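Local coordinates for glutaredoxin-like protein NrdH (Escherichia coli, PDB 1H75), which probably carries electrons to the ribonucleotide reductase system NrdEF, as a glutaredoxin-family protein with a redox-active disulfide, at residues 1-7 with 51-57; 13-17 with 62-66. All blocks are in the same frame, centred on the assembly; numbering follows the deposited sequence.

Contact 1: residues 1-7 with 51-57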
loop_
_atom_site.group_PDB
_atom_site.type_symbol
_atom_site.label_atom_id
_atom_site.label_comp_id
_atom_site.label_asym_id
_atom_site.label_seq_id
_atom_site.Cartn_x
_atom_site.Cartn_y
_atom_site.Cartn_z
ATOM N N MET A 1 13.148 -6.242 2.462
ATOM C CA MET A 1 12.027 -5.507 3.120
ATOM C C MET A 1 10.721 -5.762 2.382
ATOM O O MET A 1 10.615 -5.499 1.189
ATOM C CB MET A 1 12.295 -4.005 3.118
ATOM C CG MET A 1 11.108 -3.200 3.623
ATOM S SD MET A 1 11.253 -1.468 3.223
ATOM C CE MET A 1 11.033 -1.515 1.426
ATOM N N ARG A 2 9.728 -6.258 3.109
ATOM C CA ARG A 2 8.426 -6.561 2.537
ATOM C C ARG A 2 7.563 -5.304 2.388
ATOM O O ARG A 2 7.470 -4.504 3.314
ATOM C CB ARG A 2 7.699 -7.559 3.440
ATOM C CG ARG A 2 6.309 -7.938 2.969
ATOM C CD ARG A 2 5.462 -8.464 4.129
ATOM N NE ARG A 2 6.059 -9.619 4.793
ATOM C CZ ARG A 2 6.275 -10.790 4.202
ATOM N NH1 ARG A 2 5.946 -10.962 2.925
ATOM N NH2 ARG A 2 6.804 -11.796 4.889
ATOM N N ILE A 3 6.955 -5.139 1.217
ATOM C CA ILE A 3 6.057 -4.011 0.943
ATOM C C ILE A 3 4.690 -4.637 0.675
ATOM O O ILE A 3 4.558 -5.493 -0.205
ATOM C CB ILE A 3 6.472 -3.230 -0.325
ATOM C CG1 ILE A 3 7.880 -2.664 -0.143
ATOM C CG2 ILE A 3 5.471 -2.110 -0.613
ATOM C CD1 ILE A 3 8.452 -2.057 -1.412
ATOM N N THR A 4 3.691 -4.265 1.464
ATOM C CA THR A 4 2.351 -4.796 1.251
ATOM C C THR A 4 1.423 -3.639 0.913
ATOM O O THR A 4 1.453 -2.604 1.586
ATOM C CB THR A 4 1.810 -5.482 2.514
ATOM O OG1 THR A 4 2.700 -6.530 2.906
ATOM C CG2 THR A 4 0.422 -6.045 2.265
ATOM N N ILE A 5 0.622 -3.807 -0.136
ATOM C CA ILE A 5 -0.328 -2.763 -0.513
ATOM C C ILE A 5 -1.715 -3.328 -0.244
ATOM O O ILE A 5 -2.081 -4.343 -0.844
ATOM C CB ILE A 5 -0.263 -2.397 -2.031
ATOM C CG1 ILE A 5 1.153 -1.955 -2.422
ATOM C CG2 ILE A 5 -1.284 -1.301 -2.340
ATOM C CD1 ILE A 5 1.325 -1.610 -3.923
ATOM N N TYR A 6 -2.461 -2.696 0.664
ATOM C CA TYR A 6 -3.838 -3.127 0.962
ATOM C C TYR A 6 -4.677 -2.360 -0.040
ATOM O O TYR A 6 -4.675 -1.119 -0.068
ATOM C CB TYR A 6 -4.209 -2.800 2.410
ATOM C CG TYR A 6 -3.409 -3.675 3.368
ATOM C CD1 TYR A 6 -2.179 -3.251 3.882
ATOM C CD2 TYR A 6 -3.854 -4.966 3.693
ATOM C CE1 TYR A 6 -1.408 -4.095 4.698
ATOM C CE2 TYR A 6 -3.097 -5.807 4.500
ATOM C CZ TYR A 6 -1.878 -5.367 4.997
ATOM O OH TYR A 6 -1.139 -6.223 5.776
ATOM N N THR A 7 -5.453 -3.101 -0.828
ATOM C CA THR A 7 -6.164 -2.488 -1.929
ATOM C C THR A 7 -7.638 -2.857 -2.129
ATOM O O THR A 7 -8.189 -3.680 -1.405
ATOM C CB THR A 7 -5.364 -2.844 -3.210
ATOM O OG1 THR A 7 -5.826 -2.075 -4.319
ATOM C CG2 THR A 7 -5.501 -4.353 -3.511
ATOM N N LEU A 51 -8.049 4.173 1.109
ATOM C CA LEU A 51 -7.190 3.194 0.463
ATOM C C LEU A 51 -6.403 3.849 -0.654
ATOM O O LEU A 51 -6.768 4.915 -1.159
ATOM C CB LEU A 51 -8.014 2.049 -0.118
ATOM C CG LEU A 51 -8.759 1.195 0.902
ATOM C CD1 LEU A 51 -9.782 0.316 0.204
ATOM C CD2 LEU A 51 -7.754 0.347 1.652
ATOM N N PRO A 52 -5.276 3.239 -1.024
ATOM C CA PRO A 52 -4.721 2.016 -0.449
ATOM C C PRO A 52 -4.015 2.313 0.873
ATOM O O PRO A 52 -3.862 3.463 1.266
ATOM C CB PRO A 52 -3.687 1.604 -1.492
ATOM C CG PRO A 52 -3.144 2.970 -1.914
ATOM C CD PRO A 52 -4.413 3.762 -2.103
ATOM N N VAL A 53 -3.603 1.256 1.554
ATOM C CA VAL A 53 -2.774 1.423 2.727
ATOM C C VAL A 53 -1.495 0.673 2.373
ATOM O O VAL A 53 -1.534 -0.481 1.925
ATOM C CB VAL A 53 -3.388 0.841 4.015
ATOM C CG1 VAL A 53 -2.332 0.840 5.129
ATOM C CG2 VAL A 53 -4.558 1.706 4.455
ATOM N N VAL A 54 -0.356 1.333 2.534
ATOM C CA VAL A 54 0.917 0.695 2.253
ATOM C C VAL A 54 1.663 0.517 3.550
ATOM O O VAL A 54 1.777 1.464 4.342
ATOM C CB VAL A 54 1.815 1.543 1.313
ATOM C CG1 VAL A 54 3.177 0.872 1.169
ATOM C CG2 VAL A 54 1.152 1.723 -0.035
ATOM N N ILE A 55 2.132 -0.701 3.792
ATOM C CA ILE A 55 2.908 -0.995 5.000
ATOM C C ILE A 55 4.244 -1.542 4.514
ATOM O O ILE A 55 4.294 -2.511 3.746
ATOM C CB ILE A 55 2.231 -2.077 5.909
ATOM C CG1 ILE A 55 0.850 -1.624 6.370
ATOM C CG2 ILE A 55 3.132 -2.388 7.108
ATOM C CD1 ILE A 55 0.802 -0.278 7.064
ATOM N N ALA A 56 5.331 -0.927 4.962
ATOM C CA ALA A 56 6.652 -1.351 4.539
ATOM C C ALA A 56 7.650 -1.017 5.640
ATOM O O ALA A 56 7.977 0.142 5.874
ATOM C CB ALA A 56 7.017 -0.634 3.241
ATOM N N GLY A 57 8.128 -2.044 6.332
ATOM C CA GLY A 57 9.048 -1.774 7.418
ATOM C C GLY A 57 8.348 -0.918 8.461
ATOM O O GLY A 57 7.254 -1.262 8.901
HETATM O O HOH W 1 7.822 -4.726 5.962
HETATM O O HOH W 2 4.445 -5.262 4.839
#
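Two reciprocal pairs of backbone hydrogen bonds, T4 with I55 and Y6 with V53, zip strand 3-7 to strand 53-56. This is the antiparallel centre of the thioredoxin-fold sheet, where 3-7 is bonded on its other edge to the parallel strand 29-32. The shortest of the four runs from Y6 N to V53 O, 2.7 Å and almost straight (175°). V53 N returns to Y6 O at 3.1 Å, a longer and more bent bond (156°). Beyond the T4–I55 pair, toward the M1 end, water 1 bridges the strands, donating to R2 O and accepting from G57 N. Water 2 adds to the direct bonds: it donates to I55 O, which already accepts from T4 N, and to T4 OG1. That hydroxyl also bonds E29 on the neighbouring strand.

Side chains alternate between the two faces. On one, I3, I5, V54 and A56 form an aliphatic layer, with I3 and I5 reaching M21 of helix 12-23. I3 lies alongside V54, its CG2 4.2 Å from V54 CG1, and its other branch meets the methyl of A56. I5 CG2 sits beside P52 CB at 3.9 Å; the cis peptide bond before this proline is a hallmark of the thioredoxin fold.

The opposite face carries T4, Y6, V53 and I55, with helix 37-45 packing on Y6 and V53 through L43. Y6 has CG beside its own backbone N (chi1 -69°), which lays the ring back along its strand, one face over T4 CG2. V53 O approaches the rim of that ring near its plane. Farther along the same rim, Y6 CE1 touches I55 CG1 at 3.7 Å.

Contact 2: residues 13-17 with 62-66; sequences QCHAT and SGFRP
F64 leans on the first turns of helix 12-23, and its CB starts against Q13, 3.8 Å from Q13 CB. Just behind it, F64 N donates a hydrogen bond to Q13 OE1 at 2.7 Å, in the plane of the amide and on a lone pair, with the amide turned nearly perpendicular to the ring (83°). Next comes CG, set anti to the backbone N (chi1 176°), which brings the ring against A16. The methyl of A16 stands over one face in a CH-pi contact, 3.7 Å from A16 CB to the F64 ring centroid, while P66 CD covers the opposite face. F64 CD1 meets T17 OG1 in the plane of the ring at 3.5 Å, and F64 CE1 reaches A16 O at the same distance; at the tip, F64 CZ is 4.0 Å from A16 CB.

The helix here starts with the CxxC motif of thioredoxins and glutaredoxins: C14, in disulfide with C11, turns its CB away from 62-66, which packs on another side of the helix. T17 OG1 donates to Q13 O one turn back and accepts from water 3, which also donates to G63 O and accepts from R65 N. With an alanine in place of F64, the A16 methyl and P66 CD would probably lose the ring between them, leaving a gap beside T17. G63, at phi 79°, passes its CA 3.4 Å from Q13 OE1, where a CB would be tight.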
loop_
_atom_site.group_PDB
_atom_site.type_symbol
_atom_site.label_atom_id
_atom_site.label_comp_id
_atom_site.label_asym_id
_atom_site.label_seq_id
_atom_site.Cartn_x
_atom_site.Cartn_y
_atom_site.Cartn_z
ATOM N N GLN A 13 -6.519 5.489 -6.671
ATOM C CA GLN A 13 -5.284 5.723 -5.920
ATOM C C GLN A 13 -4.518 4.434 -5.677
ATOM O O GLN A 13 -3.282 4.446 -5.543
ATOM C CB GLN A 13 -5.586 6.450 -4.602
ATOM C CG GLN A 13 -6.041 7.883 -4.852
ATOM C CD GLN A 13 -6.119 8.734 -3.603
ATOM O OE1 GLN A 13 -5.145 8.867 -2.858
ATOM N NE2 GLN A 13 -7.282 9.337 -3.376
ATOM N N CYS A 14 -5.241 3.318 -5.614
ATOM C CA CYS A 14 -4.614 2.020 -5.417
ATOM C C CYS A 14 -3.847 1.646 -6.685
ATOM O O CYS A 14 -2.701 1.188 -6.632
ATOM C CB CYS A 14 -5.658 0.953 -5.161
ATOM S SG CYS A 14 -6.686 1.199 -3.683
ATOM N N HIS A 15 -4.502 1.817 -7.829
ATOM C CA HIS A 15 -3.871 1.501 -9.109
ATOM C C HIS A 15 -2.657 2.398 -9.336
ATOM O O HIS A 15 -1.599 1.925 -9.782
ATOM C CB HIS A 15 -4.885 1.664 -10.254
ATOM C CG HIS A 15 -4.342 1.300 -11.601
ATOM N ND1 HIS A 15 -3.644 2.190 -12.391
ATOM C CD2 HIS A 15 -4.367 0.131 -12.285
ATOM C CE1 HIS A 15 -3.263 1.584 -13.501
ATOM N NE2 HIS A 15 -3.687 0.334 -13.461
ATOM N N ALA A 16 -2.788 3.685 -9.007
ATOM C CA ALA A 16 -1.673 4.617 -9.177
ATOM C C ALA A 16 -0.474 4.142 -8.351
ATOM O O ALA A 16 0.680 4.193 -8.792
ATOM C CB ALA A 16 -2.082 6.013 -8.738
ATOM N N THR A 17 -0.754 3.679 -7.142
ATOM C CA THR A 17 0.309 3.204 -6.257
ATOM C C THR A 17 1.027 1.971 -6.807
ATOM O O THR A 17 2.262 1.898 -6.777
ATOM C CB THR A 17 -0.278 2.907 -4.858
ATOM O OG1 THR A 17 -0.771 4.135 -4.297
ATOM C CG2 THR A 17 0.791 2.296 -3.937
ATOM N N SER A 62 -1.570 5.969 3.895
ATOM C CA SER A 62 -2.767 5.715 3.085
ATOM C C SER A 62 -2.877 6.708 1.935
ATOM O O SER A 62 -2.277 7.772 1.982
ATOM C CB SER A 62 -4.023 5.802 3.955
ATOM O OG SER A 62 -4.180 7.078 4.567
ATOM N N GLY A 63 -3.659 6.345 0.918
ATOM C CA GLY A 63 -3.830 7.202 -0.252
ATOM C C GLY A 63 -2.641 7.074 -1.181
ATOM O O GLY A 63 -1.700 6.344 -0.870
ATOM N N PHE A 64 -2.698 7.747 -2.331
ATOM C CA PHE A 64 -1.596 7.733 -3.294
ATOM C C PHE A 64 -0.581 8.776 -2.829
ATOM O O PHE A 64 -0.855 9.985 -2.823
ATOM C CB PHE A 64 -2.097 8.073 -4.695
ATOM C CG PHE A 64 -0.994 8.179 -5.722
ATOM C CD1 PHE A 64 -0.128 7.111 -5.945
ATOM C CD2 PHE A 64 -0.847 9.340 -6.479
ATOM C CE1 PHE A 64 0.875 7.190 -6.911
ATOM C CE2 PHE A 64 0.151 9.431 -7.449
ATOM C CZ PHE A 64 1.012 8.354 -7.664
ATOM N N ARG A 65 0.590 8.299 -2.416
ATOM C CA ARG A 65 1.647 9.145 -1.901
ATOM C C ARG A 65 2.978 8.882 -2.588
ATOM O O ARG A 65 3.799 8.107 -2.098
ATOM C CB ARG A 65 1.795 8.927 -0.394
ATOM C CG ARG A 65 0.633 9.490 0.450
ATOM C CD ARG A 65 0.613 11.011 0.403
ATOM N NE ARG A 65 1.828 11.577 0.984
ATOM C CZ ARG A 65 2.013 11.804 2.286
ATOM N NH1 ARG A 65 1.052 11.528 3.169
ATOM N NH2 ARG A 65 3.179 12.270 2.708
ATOM N N PRO A 66 3.200 9.515 -3.746
ATOM C CA PRO A 66 4.445 9.357 -4.505
ATOM C C PRO A 66 5.651 9.636 -3.609
ATOM O O PRO A 66 6.677 8.974 -3.701
ATOM C CB PRO A 66 4.338 10.431 -5.586
ATOM C CG PRO A 66 2.902 10.615 -5.767
ATOM C CD PRO A 66 2.284 10.465 -4.402
HETATM O O HOH W 3 0.554 5.362 -2.026
#

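In the fold
The centres of contacts 1 and 2 lie about 10 Å apart, and their segments alternate along the chain: strand 3-7, the start of helix 12-23, strand 53-56, then the loop between strand 59-62 and helix 66-69. Contact 1 joins the two central strands of the four-stranded sheet; contact 2 ties the helix over one face of that sheet to the loop leaving its edge strand. P52 connects them, its O probably hydrogen-bonded to G63 N at 2.9 Å and its ring packed on T17. T7, at the end of its strand, packs on C14. Sheet, cis-proline and loop thus back the helix start bearing the redox-active disulfide on its buried side.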